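Local coordinates for protein esterase (Alcaligenes sp., PDB 1QLW) that hydrolyses carboxylic esters, as a bacterial esterase of the alpha/beta hydrolase fold whose natural substrate is not established, at residues P9-L15 and Y91-K95; A143-P149 and I256-W262; K156-F160 and H294-H298; G209-F213 and A225-V229. One frame throughout, in Å; residues are numbered along the deposited sequence.

Interaction 1 (P9-L15 and Y91-K95); sequences PAGPLTL and YFLRK
Arg94, at the end of helix 88-94, reaches Gly11 in the loop that leads to strand 13-23, the N-terminal strand of the alpha/beta hydrolase sheet, antiparallel to strand 43-57. Its chain is extended from CG to NE, with CG anti to the carbonyl carbon (chi1 -71°), and the guanidinium is carried well clear of the helix. There NH2 donates to Gly11 O at 2.8 Å, in the carbonyl plane though tilted from the guanidinium plane, while NH1 makes weak bonds to Gly11 O and Pro12 O. Arginine suits this place because its several N-H groups can reach two successive carbonyls of an irregular loop, and Glu90 holds NE by a salt bridge. Leu13 CB covers one guanidinium face. Pro9 CB packs on Arg94 CD, and Pro9 CG lies at the edge of the Tyr91 ring, 3.7 Å from CE1, the two side chains crossing at about a right angle; the Tyr91 hydroxyl bonds to Asp311. Beyond the loop, residues 13-15 pair antiparallel with a strand of the second subunit, extending the sheet between subunits. Inward, Leu13 crosses Leu93 nearly perpendicularly, with Leu13 CD2 3.9 Å from Leu93 CB.

Interaction 2 (A143-P149 and I256-W262); sequences AIFRFGP and IEEFPRW
Trp262 and Ile144 are joined by the hydrogen bond across this contact: the indole NE1 donates to Ile144 O over 2.8 Å, at 151° and in the carbonyl plane. The acceptor lies in the last turn of helix 138-144, which ends in a Schellman motif at Arg146, whose backbone takes a positive phi. That turn sends the Arg146 side chain into the loop 256-262 that precedes helix 263-278.

Arg146 makes both a cation-pi and a CH-pi contact. Its guanidinium stands steeply to the Trp262 indole, the planes 75° apart, and NH1 comes down on the face; Arg146 CZ is 4.6 Å from the centroid of the five-membered ring, the cation-pi interaction. Lower on the same side chain, CG lies over the Phe259 face, 3.8 Å from the ring centroid, as the CH-pi contact. A bend at chi3, -49°, lets one chain serve both rings. At the Phe259 edge, Gly148 O faces the ring hydrogens, 3.3 Å from CZ.

Apolar cover completes the contact. Ile256 CD1 sits over the centre of the Arg146 guanidinium, 3.4 Å from CZ, and Ile144 CG1 lies likewise over that of Arg261, 3.8 Å from its CZ. Arg261 NH1 also bonds to Lys38 O of the second subunit.

Arginine at position 146 thus offers methylenes to Phe259, the NH1 corner of its guanidinium to the face of Trp262 and N-H groups to the Asp254 carbonyl and the Glu230 carboxylate, whose salt bridge probably offsets the cost of burying its charge.

Interaction 3 (K156-F160 and H294-H298); sequences KDTQF and HGNSH
Gly295 comes so close to the loop of Thr158 that their CA atoms stand 4.5 Å apart, a spacing at which backbone meets backbone and C-H groups face carbonyls. Gly295 CA lies 3.4 Å from Asp157 O in a CA-H...O contact, and its own carbonyl looks back at Thr158 CA. Glycine suits the place because, at a phi of 88°, a CB would run into Asp157 O and into the carbonyl of His294. The Gly295 oxygen accepts the Gln159 N-H over 2.9 Å, nearly straight at 165°, although the donor stands above the carbonyl plane.

Gln159 adds a second, side-chain bond. The bend at chi2, -82°, lays CG against the Gly295 carbonyl carbon and turns the amide toward His294, where NE2 donates to His294 O at 3.0 Å, in the amide plane and nearly along the C=O axis. The long amide of glutamine thus lets one residue bond two successive carbonyls. Thr158 OG1 accepts from Phe160 N at 3.0 Å, closing an ST turn, and bonds to a water that reaches Gly295 O weakly. Farther on, the Phe160 ring, stacked on Phe147, meets Ser297 OG, 3.8 Å from CD1; that hydroxyl is bonded to Asp303.

The loop held here runs on to His298, whose ND1 is bonded to Glu230, a pairing consistent with the histidine-acid relay of an alpha/beta hydrolase catalytic triad.

Interaction 4 (G209-F213 and A225-V229); sequences GIYPF and AIVSV
Gly209 and Ser228 bring segment 209-213 to within 5.3 Å, CA to CA, of strand 223-229, and farther along Pro212 faces Ile226, their CA atoms 6.7 Å apart, so the segment rests against the strand that follows it in the chain. Ser228 has OG anti to its backbone N (chi1 -174°), which aims the hydroxyl at Gly209, where it donates to Gly209 O over 3.1 Å. The approach is from the flank of the carbonyl: the C=O...OG angle is 102° and OG is tilted 34° from the plane. Serine's short hydroxyl fits this narrow gap, with OG only 3.4 Å from Gly209 CA, because glycine brings no side chain.

Ile226 fills the other half of the contact with its branches. CG2 touches Pro212 CB at 3.7 Å and also lies over the Phe213 face, 4.1 Å from the ring centroid, a CH-pi contact; CD1 packs beside Phe213 CD1 at 3.8 Å. A beta-branched residue suits the strand, and proline suits the first turn of a helix, where its missing N-H costs no bond.

This is the packing of a beta-alpha-beta crossover. Strand 200-205 lies parallel beside strand 223-229, with Leu202 and Ser204 against Pro212; Gly209 closely follows that strand, where this fold usually carries its nucleophile elbow. Phe272 of helix 263-278 meets the Phe213 ring edge-to-face.

From the N terminus, interaction 1 closes first, joining the start of strand 13-23 to helix 88-94 before any other contact opens. Interactions 2 and 3 then cross: 143-149 and 156-160 leave one region in turn and meet 256-262 and 294-298 in the same order. These two touch, Phe145 O lying 3.0 Å from His298 N in a probable hydrogen bond. Interaction 4 is a short closure nested inside both loops, its nearest atoms about 5 Å from interaction 3. Interactions 2 and 3 join the end of helix 138-144 and the loop after it to the loops after strands 248-252 and 283-287; interaction 4 packs a helix on the sheet; interactions 1 and 2 also touch the second subunit.

Interaction 1 (P9-L15 and Y91-K95)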
loop_
_atom_site.group_PDB
_atom_site.type_symbol
_atom_site.label_atom_id
_atom_site.label_comp_id
_atom_site.label_asym_id
_atom_site.label_seq_id
_atom_site.Cartn_x
_atom_site.Cartn_y
_atom_site.Cartn_z
ATOM N N PRO A 9 -20.033 10.742 11.626
ATOM C CA PRO A 9 -20.882 9.575 11.841
ATOM C C PRO A 9 -20.294 8.675 12.913
ATOM O O PRO A 9 -19.094 8.407 12.897
ATOM C CB PRO A 9 -20.938 8.892 10.492
ATOM C CG PRO A 9 -20.406 9.858 9.503
ATOM C CD PRO A 9 -19.559 10.856 10.233
ATOM N N ALA A 10 -21.128 8.223 13.835
ATOM C CA ALA A 10 -20.696 7.368 14.923
ATOM C C ALA A 10 -21.101 5.918 14.663
ATOM O O ALA A 10 -21.874 5.576 13.766
ATOM C CB ALA A 10 -21.330 7.849 16.226
ATOM N N GLY A 11 -20.545 5.035 15.486
ATOM C CA GLY A 11 -20.865 3.631 15.433
ATOM C C GLY A 11 -20.159 2.820 14.363
ATOM O O GLY A 11 -19.288 3.301 13.641
ATOM N N PRO A 12 -20.565 1.557 14.271
ATOM C CA PRO A 12 -19.923 0.623 13.359
ATOM C C PRO A 12 -20.280 0.847 11.909
ATOM O O PRO A 12 -21.151 1.643 11.566
ATOM C CB PRO A 12 -20.400 -0.744 13.850
ATOM C CG PRO A 12 -21.717 -0.465 14.483
ATOM C CD PRO A 12 -21.583 0.890 15.118
ATOM N N LEU A 13 -19.528 0.207 11.026
ATOM C CA LEU A 13 -19.801 0.230 9.593
ATOM C C LEU A 13 -19.985 -1.208 9.123
ATOM O O LEU A 13 -19.203 -2.085 9.460
ATOM C CB LEU A 13 -18.671 0.888 8.817
ATOM C CG LEU A 13 -18.781 0.841 7.288
ATOM C CD1 LEU A 13 -20.041 1.510 6.761
ATOM C CD2 LEU A 13 -17.550 1.478 6.662
ATOM N N THR A 14 -21.026 -1.437 8.340
ATOM C CA THR A 14 -21.295 -2.743 7.777
ATOM C C THR A 14 -20.975 -2.716 6.296
ATOM O O THR A 14 -21.420 -1.831 5.560
ATOM C CB THR A 14 -22.732 -3.213 8.025
ATOM O OG1 THR A 14 -22.933 -3.325 9.434
ATOM C CG2 THR A 14 -22.992 -4.575 7.403
ATOM N N LEU A 15 -20.189 -3.696 5.880
ATOM C CA LEU A 15 -19.877 -3.812 4.478
ATOM C C LEU A 15 -20.432 -5.092 3.883
ATOM O O LEU A 15 -20.385 -6.180 4.462
ATOM C CB LEU A 15 -18.368 -3.790 4.267
ATOM C CG LEU A 15 -17.624 -2.524 4.691
ATOM C CD1 LEU A 15 -16.145 -2.657 4.376
ATOM C CD2 LEU A 15 -18.175 -1.290 4.000
ATOM N N TYR A 91 -15.769 7.861 5.067
ATOM C CA TYR A 91 -16.957 8.711 5.029
ATOM C C TYR A 91 -17.824 8.372 3.825
ATOM O O TYR A 91 -19.051 8.249 3.929
ATOM C CB TYR A 91 -16.570 10.180 5.018
ATOM C CG TYR A 91 -17.739 11.101 5.222
ATOM C CD1 TYR A 91 -18.441 11.089 6.413
ATOM C CD2 TYR A 91 -18.101 12.032 4.273
ATOM C CE1 TYR A 91 -19.464 11.991 6.646
ATOM C CE2 TYR A 91 -19.120 12.937 4.475
ATOM C CZ TYR A 91 -19.795 12.923 5.679
ATOM O OH TYR A 91 -20.801 13.823 5.946
ATOM N N PHE A 92 -17.191 8.192 2.660
ATOM C CA PHE A 92 -17.943 7.862 1.456
ATOM C C PHE A 92 -18.668 6.531 1.630
ATOM O O PHE A 92 -19.834 6.401 1.231
ATOM C CB PHE A 92 -17.021 7.817 0.238
ATOM C CG PHE A 92 -16.499 9.146 -0.228
ATOM C CD1 PHE A 92 -16.781 10.355 0.373
ATOM C CD2 PHE A 92 -15.676 9.189 -1.335
ATOM C CE1 PHE A 92 -16.270 11.543 -0.097
ATOM C CE2 PHE A 92 -15.162 10.379 -1.828
ATOM C CZ PHE A 92 -15.464 11.566 -1.203
ATOM N N LEU A 93 -18.003 5.547 2.236
ATOM C CA LEU A 93 -18.644 4.256 2.509
ATOM C C LEU A 93 -19.864 4.440 3.402
ATOM O O LEU A 93 -20.933 3.865 3.159
ATOM C CB LEU A 93 -17.658 3.320 3.210
ATOM C CG LEU A 93 -16.485 2.886 2.364
ATOM C CD1 LEU A 93 -15.442 2.196 3.212
ATOM C CD2 LEU A 93 -16.958 1.958 1.260
ATOM N N ARG A 94 -19.735 5.260 4.448
ATOM C CA ARG A 94 -20.821 5.529 5.385
ATOM C C ARG A 94 -21.966 6.277 4.723
ATOM O O ARG A 94 -23.122 6.153 5.132
ATOM C CB ARG A 94 -20.294 6.276 6.609
ATOM C CG ARG A 94 -19.445 5.389 7.500
ATOM C CD ARG A 94 -18.904 6.160 8.694
ATOM N NE ARG A 94 -18.124 5.297 9.577
ATOM C CZ ARG A 94 -18.636 4.560 10.554
ATOM N NH1 ARG A 94 -19.937 4.550 10.806
ATOM N NH2 ARG A 94 -17.818 3.794 11.255
ATOM N N LYS A 95 -21.675 7.026 3.661
ATOM C CA LYS A 95 -22.663 7.722 2.864
ATOM C C LYS A 95 -23.264 6.834 1.787
ATOM O O LYS A 95 -24.138 7.302 1.036
ATOM C CB LYS A 95 -22.050 9.007 2.306
ATOM C CG LYS A 95 -21.768 10.035 3.391
ATOM C CD LYS A 95 -23.043 10.663 3.910
ATOM C CE LYS A 95 -22.815 11.924 4.707
ATOM N NZ LYS A 95 -24.073 12.700 4.866
#

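Interaction 2 (A143-P149 and I256-W262)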
loop_
_atom_site.group_PDB
_atom_site.type_symbol
_atom_site.label_atom_id
_atom_site.label_comp_id
_atom_site.label_asym_id
_atom_site.label_seq_id
_atom_site.Cartn_x
_atom_site.Cartn_y
_atom_site.Cartn_z
ATOM N N ALA A 143 4.994 24.448 1.736
ATOM C CA ALA A 143 4.631 25.513 0.805
ATOM C C ALA A 143 3.793 24.982 -0.343
ATOM O O ALA A 143 2.827 25.645 -0.761
ATOM C CB ALA A 143 5.875 26.249 0.337
ATOM N N ILE A 144 4.111 23.813 -0.901
ATOM C CA ILE A 144 3.284 23.230 -1.960
ATOM C C ILE A 144 1.848 23.031 -1.494
ATOM O O ILE A 144 0.884 23.274 -2.224
ATOM C CB ILE A 144 3.869 21.884 -2.434
ATOM C CG1 ILE A 144 5.219 22.140 -3.107
ATOM C CG2 ILE A 144 2.910 21.153 -3.367
ATOM C CD1 ILE A 144 6.093 20.925 -3.325
ATOM N N PHE A 145 1.697 22.624 -0.231
ATOM C CA PHE A 145 0.392 22.340 0.328
ATOM C C PHE A 145 -0.300 23.573 0.891
ATOM O O PHE A 145 -1.467 23.493 1.278
ATOM C CB PHE A 145 0.493 21.263 1.399
ATOM C CG PHE A 145 0.967 19.912 0.925
ATOM C CD1 PHE A 145 0.939 19.529 -0.412
ATOM C CD2 PHE A 145 1.431 18.989 1.840
ATOM C CE1 PHE A 145 1.354 18.282 -0.826
ATOM C CE2 PHE A 145 1.854 17.732 1.442
ATOM C CZ PHE A 145 1.816 17.378 0.120
ATOM N N ARG A 146 0.403 24.705 0.932
ATOM C CA ARG A 146 -0.122 25.980 1.370
ATOM C C ARG A 146 -0.527 25.937 2.840
ATOM O O ARG A 146 -1.525 26.558 3.243
ATOM C CB ARG A 146 -1.275 26.477 0.487
ATOM C CG ARG A 146 -0.948 26.497 -0.990
ATOM C CD ARG A 146 -1.956 27.308 -1.809
ATOM N NE ARG A 146 -3.330 26.954 -1.494
ATOM C CZ ARG A 146 -3.946 25.853 -1.906
ATOM N NH1 ARG A 146 -3.343 25.030 -2.773
ATOM N NH2 ARG A 146 -5.163 25.565 -1.456
ATOM N N PHE A 147 0.322 25.340 3.673
ATOM C CA PHE A 147 0.067 25.379 5.100
ATOM C C PHE A 147 0.420 26.736 5.716
ATOM O O PHE A 147 -0.087 27.080 6.768
ATOM C CB PHE A 147 0.862 24.288 5.807
ATOM C CG PHE A 147 0.452 22.872 5.474
ATOM C CD1 PHE A 147 -0.761 22.563 4.887
ATOM C CD2 PHE A 147 1.334 21.851 5.774
ATOM C CE1 PHE A 147 -1.090 21.246 4.611
ATOM C CE2 PHE A 147 1.004 20.534 5.514
ATOM C CZ PHE A 147 -0.211 20.224 4.937
ATOM N N GLY A 148 1.329 27.439 5.061
ATOM C CA GLY A 148 1.780 28.761 5.514
ATOM C C GLY A 148 2.732 29.256 4.448
ATOM O O GLY A 148 2.986 28.597 3.455
ATOM N N PRO A 149 3.235 30.468 4.642
ATOM C CA PRO A 149 4.055 31.095 3.613
ATOM C C PRO A 149 5.371 30.398 3.359
ATOM O O PRO A 149 5.879 30.309 2.232
ATOM C CB PRO A 149 4.212 32.531 4.104
ATOM C CG PRO A 149 3.940 32.505 5.572
ATOM C CD PRO A 149 2.969 31.372 5.781
ATOM N N ILE A 256 -4.869 30.653 -2.163
ATOM C CA ILE A 256 -4.344 30.367 -3.485
ATOM C C ILE A 256 -3.520 31.515 -4.037
ATOM O O ILE A 256 -2.456 31.345 -4.641
ATOM C CB ILE A 256 -5.509 30.085 -4.466
ATOM C CG1 ILE A 256 -6.239 28.781 -4.118
ATOM C CG2 ILE A 256 -5.059 30.106 -5.919
ATOM C CD1 ILE A 256 -5.451 27.533 -4.455
ATOM N N GLU A 257 -4.046 32.730 -3.890
ATOM C CA GLU A 257 -3.487 33.891 -4.547
ATOM C C GLU A 257 -2.049 34.209 -4.250
ATOM O O GLU A 257 -1.323 34.643 -5.163
ATOM C CB GLU A 257 -4.377 35.124 -4.274
ATOM C CG GLU A 257 -5.529 35.091 -5.268
ATOM C CD GLU A 257 -6.904 34.640 -4.943
ATOM O OE1 GLU A 257 -7.371 35.403 -4.024
ATOM O OE2 GLU A 257 -7.547 33.593 -5.214
ATOM N N GLU A 258 -1.592 33.876 -3.043
ATOM C CA GLU A 258 -0.231 34.245 -2.681
ATOM C C GLU A 258 0.803 33.229 -3.105
ATOM O O GLU A 258 1.990 33.489 -2.885
ATOM C CB GLU A 258 -0.170 34.545 -1.188
ATOM C CG GLU A 258 -0.532 33.384 -0.291
ATOM C CD GLU A 258 -0.934 33.785 1.116
ATOM O OE1 GLU A 258 0.001 34.106 1.890
ATOM O OE2 GLU A 258 -2.139 33.734 1.472
ATOM N N PHE A 259 0.411 32.137 -3.749
ATOM C CA PHE A 259 1.376 31.157 -4.227
ATOM C C PHE A 259 1.413 31.128 -5.743
ATOM O O PHE A 259 0.462 30.656 -6.388
ATOM C CB PHE A 259 1.013 29.758 -3.683
ATOM C CG PHE A 259 1.190 29.636 -2.197
ATOM C CD1 PHE A 259 0.184 29.992 -1.333
ATOM C CD2 PHE A 259 2.368 29.151 -1.637
ATOM C CE1 PHE A 259 0.337 29.887 0.040
ATOM C CE2 PHE A 259 2.531 29.062 -0.270
ATOM C CZ PHE A 259 1.508 29.429 0.573
ATOM N N PRO A 260 2.544 31.493 -6.333
ATOM C CA PRO A 260 2.686 31.432 -7.787
ATOM C C PRO A 260 2.523 30.037 -8.358
ATOM O O PRO A 260 2.180 29.930 -9.554
ATOM C CB PRO A 260 4.042 32.055 -8.079
ATOM C CG PRO A 260 4.363 32.860 -6.874
ATOM C CD PRO A 260 3.706 32.160 -5.704
ATOM N N ARG A 261 2.699 28.967 -7.592
ATOM C CA ARG A 261 2.514 27.599 -8.060
ATOM C C ARG A 261 1.026 27.388 -8.357
ATOM O O ARG A 261 0.652 26.631 -9.249
ATOM C CB ARG A 261 2.996 26.553 -7.044
ATOM C CG ARG A 261 3.137 25.104 -7.486
ATOM C CD ARG A 261 3.506 24.139 -6.381
ATOM N NE ARG A 261 3.960 22.803 -6.734
ATOM C CZ ARG A 261 5.211 22.387 -6.899
ATOM N NH1 ARG A 261 6.232 23.225 -6.743
ATOM N NH2 ARG A 261 5.469 21.111 -7.190
ATOM N N TRP A 262 0.152 28.035 -7.591
ATOM C CA TRP A 262 -1.253 27.713 -7.555
ATOM C C TRP A 262 -2.180 28.701 -8.229
ATOM O O TRP A 262 -3.144 28.288 -8.870
ATOM C CB TRP A 262 -1.740 27.487 -6.109
ATOM C CG TRP A 262 -1.236 26.176 -5.589
ATOM C CD1 TRP A 262 -0.295 25.914 -4.640
ATOM C CD2 TRP A 262 -1.664 24.889 -6.077
ATOM N NE1 TRP A 262 -0.123 24.560 -4.498
ATOM C CE2 TRP A 262 -0.961 23.911 -5.370
ATOM C CE3 TRP A 262 -2.602 24.501 -7.048
ATOM C CZ2 TRP A 262 -1.157 22.544 -5.614
ATOM C CZ3 TRP A 262 -2.786 23.152 -7.284
ATOM C CH2 TRP A 262 -2.069 22.195 -6.572
#

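Interaction 3 (K156-F160 and H294-H298)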
loop_
_atom_site.group_PDB
_atom_site.type_symbol
_atom_site.label_atom_id
_atom_site.label_comp_id
_atom_site.label_asym_id
_atom_site.label_seq_id
_atom_site.Cartn_x
_atom_site.Cartn_y
_atom_site.Cartn_z
ATOM N N LYS A 156 -2.570 31.271 10.331
ATOM C CA LYS A 156 -3.381 31.189 11.541
ATOM C C LYS A 156 -4.747 30.567 11.298
ATOM O O LYS A 156 -5.272 29.919 12.208
ATOM C CB LYS A 156 -3.575 32.580 12.148
ATOM C CG LYS A 156 -2.292 33.317 12.477
ATOM C CD LYS A 156 -1.395 32.521 13.409
ATOM C CE LYS A 156 -0.131 33.306 13.731
ATOM N NZ LYS A 156 -0.336 34.259 14.852
ATOM N N ASP A 157 -5.282 30.680 10.080
ATOM C CA ASP A 157 -6.596 30.128 9.783
ATOM C C ASP A 157 -6.543 28.805 9.029
ATOM O O ASP A 157 -7.583 28.367 8.516
ATOM C CB ASP A 157 -7.460 31.119 8.987
ATOM C CG ASP A 157 -6.940 31.389 7.596
ATOM O OD1 ASP A 157 -5.915 30.823 7.186
ATOM O OD2 ASP A 157 -7.593 32.184 6.882
ATOM N N THR A 158 -5.385 28.155 8.942
ATOM C CA THR A 158 -5.357 26.935 8.145
ATOM C C THR A 158 -6.290 25.888 8.747
ATOM O O THR A 158 -6.416 25.723 9.954
ATOM C CB THR A 158 -3.947 26.348 8.047
ATOM O OG1 THR A 158 -4.030 25.199 7.172
ATOM C CG2 THR A 158 -3.372 25.866 9.367
ATOM N N GLN A 159 -6.953 25.161 7.856
ATOM C CA GLN A 159 -7.739 23.995 8.250
ATOM C C GLN A 159 -6.873 22.745 8.406
ATOM O O GLN A 159 -7.370 21.744 8.923
ATOM C CB GLN A 159 -8.831 23.717 7.221
ATOM C CG GLN A 159 -9.909 24.776 7.132
ATOM C CD GLN A 159 -10.990 24.679 8.167
ATOM O OE1 GLN A 159 -11.000 23.766 9.000
ATOM N NE2 GLN A 159 -11.960 25.573 8.024
ATOM N N PHE A 160 -5.627 22.767 7.952
ATOM C CA PHE A 160 -4.859 21.527 8.074
ATOM C C PHE A 160 -4.448 21.332 9.515
ATOM O O PHE A 160 -4.042 22.297 10.170
ATOM C CB PHE A 160 -3.585 21.579 7.188
ATOM C CG PHE A 160 -2.955 20.213 7.177
ATOM C CD1 PHE A 160 -3.432 19.217 6.326
ATOM C CD2 PHE A 160 -1.926 19.896 8.034
ATOM C CE1 PHE A 160 -2.893 17.936 6.373
ATOM C CE2 PHE A 160 -1.394 18.614 8.104
ATOM C CZ PHE A 160 -1.889 17.641 7.265
ATOM N N HIS A 294 -13.438 28.662 4.575
ATOM C CA HIS A 294 -12.137 29.297 4.537
ATOM C C HIS A 294 -11.022 28.454 5.140
ATOM O O HIS A 294 -11.265 27.622 6.015
ATOM C CB HIS A 294 -12.219 30.614 5.345
ATOM C CG HIS A 294 -13.271 31.541 4.817
ATOM N ND1 HIS A 294 -14.546 31.678 5.298
ATOM C CD2 HIS A 294 -13.219 32.313 3.710
ATOM C CE1 HIS A 294 -15.203 32.588 4.587
ATOM N NE2 HIS A 294 -14.428 32.969 3.587
ATOM N N GLY A 295 -9.808 28.702 4.667
ATOM C CA GLY A 295 -8.623 28.106 5.249
ATOM C C GLY A 295 -8.220 26.753 4.691
ATOM O O GLY A 295 -7.232 26.205 5.183
ATOM N N ASN A 296 -8.909 26.180 3.725
ATOM C CA ASN A 296 -8.528 24.848 3.271
ATOM C C ASN A 296 -7.174 24.859 2.577
ATOM O O ASN A 296 -6.854 25.732 1.790
ATOM C CB ASN A 296 -9.587 24.221 2.370
ATOM C CG ASN A 296 -10.749 23.692 3.180
ATOM O OD1 ASN A 296 -11.794 24.340 3.281
ATOM N ND2 ASN A 296 -10.536 22.509 3.767
ATOM N N SER A 297 -6.428 23.796 2.903
ATOM C CA SER A 297 -5.121 23.579 2.313
ATOM C C SER A 297 -5.266 22.750 1.041
ATOM O O SER A 297 -6.355 22.308 0.655
ATOM C CB SER A 297 -4.222 22.837 3.297
ATOM O OG SER A 297 -4.566 21.458 3.409
ATOM N N HIS A 298 -4.118 22.446 0.428
ATOM C CA HIS A 298 -4.143 21.516 -0.702
ATOM C C HIS A 298 -4.582 20.112 -0.288
ATOM O O HIS A 298 -5.121 19.363 -1.095
ATOM C CB HIS A 298 -2.732 21.448 -1.283
ATOM C CG HIS A 298 -2.584 20.567 -2.467
ATOM N ND1 HIS A 298 -3.290 20.758 -3.640
ATOM C CD2 HIS A 298 -1.798 19.486 -2.683
ATOM C CE1 HIS A 298 -2.943 19.813 -4.503
ATOM N NE2 HIS A 298 -1.999 19.051 -3.958
HETATM O O HOH W 1 -3.939 26.151 4.752
#

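Interaction 4 (G209-F213 and A225-V229)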
loop_
_atom_site.group_PDB
_atom_site.type_symbol
_atom_site.label_atom_id
_atom_site.label_comp_id
_atom_site.label_asym_id
_atom_site.label_seq_id
_atom_site.Cartn_x
_atom_site.Cartn_y
_atom_site.Cartn_z
ATOM N N GLY A 209 -4.615 14.989 -10.976
ATOM C CA GLY A 209 -5.757 15.797 -11.366
ATOM C C GLY A 209 -6.153 15.601 -12.813
ATOM O O GLY A 209 -7.340 15.465 -13.125
ATOM N N ILE A 210 -5.167 15.616 -13.705
ATOM C CA ILE A 210 -5.421 15.482 -15.137
ATOM C C ILE A 210 -5.778 14.066 -15.558
ATOM O O ILE A 210 -6.370 13.858 -16.617
ATOM C CB ILE A 210 -4.174 15.975 -15.908
ATOM C CG1 ILE A 210 -4.483 16.234 -17.383
ATOM C CG2 ILE A 210 -2.994 15.031 -15.775
ATOM C CD1 ILE A 210 -5.523 17.302 -17.646
ATOM N N TYR A 211 -5.403 13.055 -14.755
ATOM C CA TYR A 211 -5.593 11.670 -15.176
ATOM C C TYR A 211 -6.978 11.320 -15.658
ATOM O O TYR A 211 -7.096 10.728 -16.733
ATOM C CB TYR A 211 -5.150 10.651 -14.124
ATOM C CG TYR A 211 -3.698 10.573 -13.745
ATOM C CD1 TYR A 211 -2.682 11.351 -14.288
ATOM C CD2 TYR A 211 -3.316 9.614 -12.802
ATOM C CE1 TYR A 211 -1.370 11.217 -13.857
ATOM C CE2 TYR A 211 -2.016 9.457 -12.380
ATOM C CZ TYR A 211 -1.033 10.269 -12.913
ATOM O OH TYR A 211 0.283 10.180 -12.519
ATOM N N PRO A 212 -8.039 11.610 -14.910
ATOM C CA PRO A 212 -9.366 11.183 -15.370
ATOM C C PRO A 212 -9.753 11.756 -16.709
ATOM O O PRO A 212 -10.488 11.120 -17.467
ATOM C CB PRO A 212 -10.316 11.627 -14.268
ATOM C CG PRO A 212 -9.481 11.912 -13.101
ATOM C CD PRO A 212 -8.083 12.202 -13.562
ATOM N N PHE A 213 -9.311 12.982 -16.979
ATOM C CA PHE A 213 -9.602 13.619 -18.253
ATOM C C PHE A 213 -8.862 12.941 -19.391
ATOM O O PHE A 213 -9.388 12.799 -20.492
ATOM C CB PHE A 213 -9.242 15.108 -18.187
ATOM C CG PHE A 213 -9.941 15.840 -17.078
ATOM C CD1 PHE A 213 -11.286 16.171 -17.176
ATOM C CD2 PHE A 213 -9.264 16.190 -15.932
ATOM C CE1 PHE A 213 -11.929 16.856 -16.155
ATOM C CE2 PHE A 213 -9.882 16.881 -14.911
ATOM C CZ PHE A 213 -11.223 17.213 -15.026
ATOM N N ALA A 225 -18.637 10.497 -14.074
ATOM C CA ALA A 225 -18.400 11.870 -13.690
ATOM C C ALA A 225 -16.947 11.977 -13.229
ATOM O O ALA A 225 -16.335 10.955 -12.908
ATOM C CB ALA A 225 -19.324 12.314 -12.559
ATOM N N ILE A 226 -16.425 13.192 -13.215
ATOM C CA ILE A 226 -15.060 13.447 -12.773
ATOM C C ILE A 226 -15.071 14.539 -11.719
ATOM O O ILE A 226 -15.667 15.588 -11.951
ATOM C CB ILE A 226 -14.143 13.840 -13.946
ATOM C CG1 ILE A 226 -14.060 12.716 -14.972
ATOM C CG2 ILE A 226 -12.790 14.309 -13.454
ATOM C CD1 ILE A 226 -13.413 13.109 -16.273
ATOM N N VAL A 227 -14.363 14.280 -10.627
ATOM C CA VAL A 227 -14.109 15.256 -9.587
ATOM C C VAL A 227 -12.591 15.413 -9.483
ATOM O O VAL A 227 -11.911 14.403 -9.308
ATOM C CB VAL A 227 -14.701 14.876 -8.227
ATOM C CG1 VAL A 227 -14.353 15.904 -7.160
ATOM C CG2 VAL A 227 -16.205 14.649 -8.321
ATOM N N SER A 228 -12.074 16.624 -9.615
ATOM C CA SER A 228 -10.621 16.823 -9.547
ATOM C C SER A 228 -10.350 17.861 -8.468
ATOM O O SER A 228 -10.813 18.997 -8.587
ATOM C CB SER A 228 -10.128 17.205 -10.940
ATOM O OG SER A 228 -8.744 17.308 -11.098
ATOM N N VAL A 229 -9.600 17.470 -7.447
ATOM C CA VAL A 229 -9.241 18.338 -6.331
ATOM C C VAL A 229 -7.894 18.995 -6.600
ATOM O O VAL A 229 -6.879 18.278 -6.700
ATOM C CB VAL A 229 -9.211 17.536 -5.022
ATOM C CG1 VAL A 229 -8.811 18.460 -3.888
ATOM C CG2 VAL A 229 -10.565 16.895 -4.778
#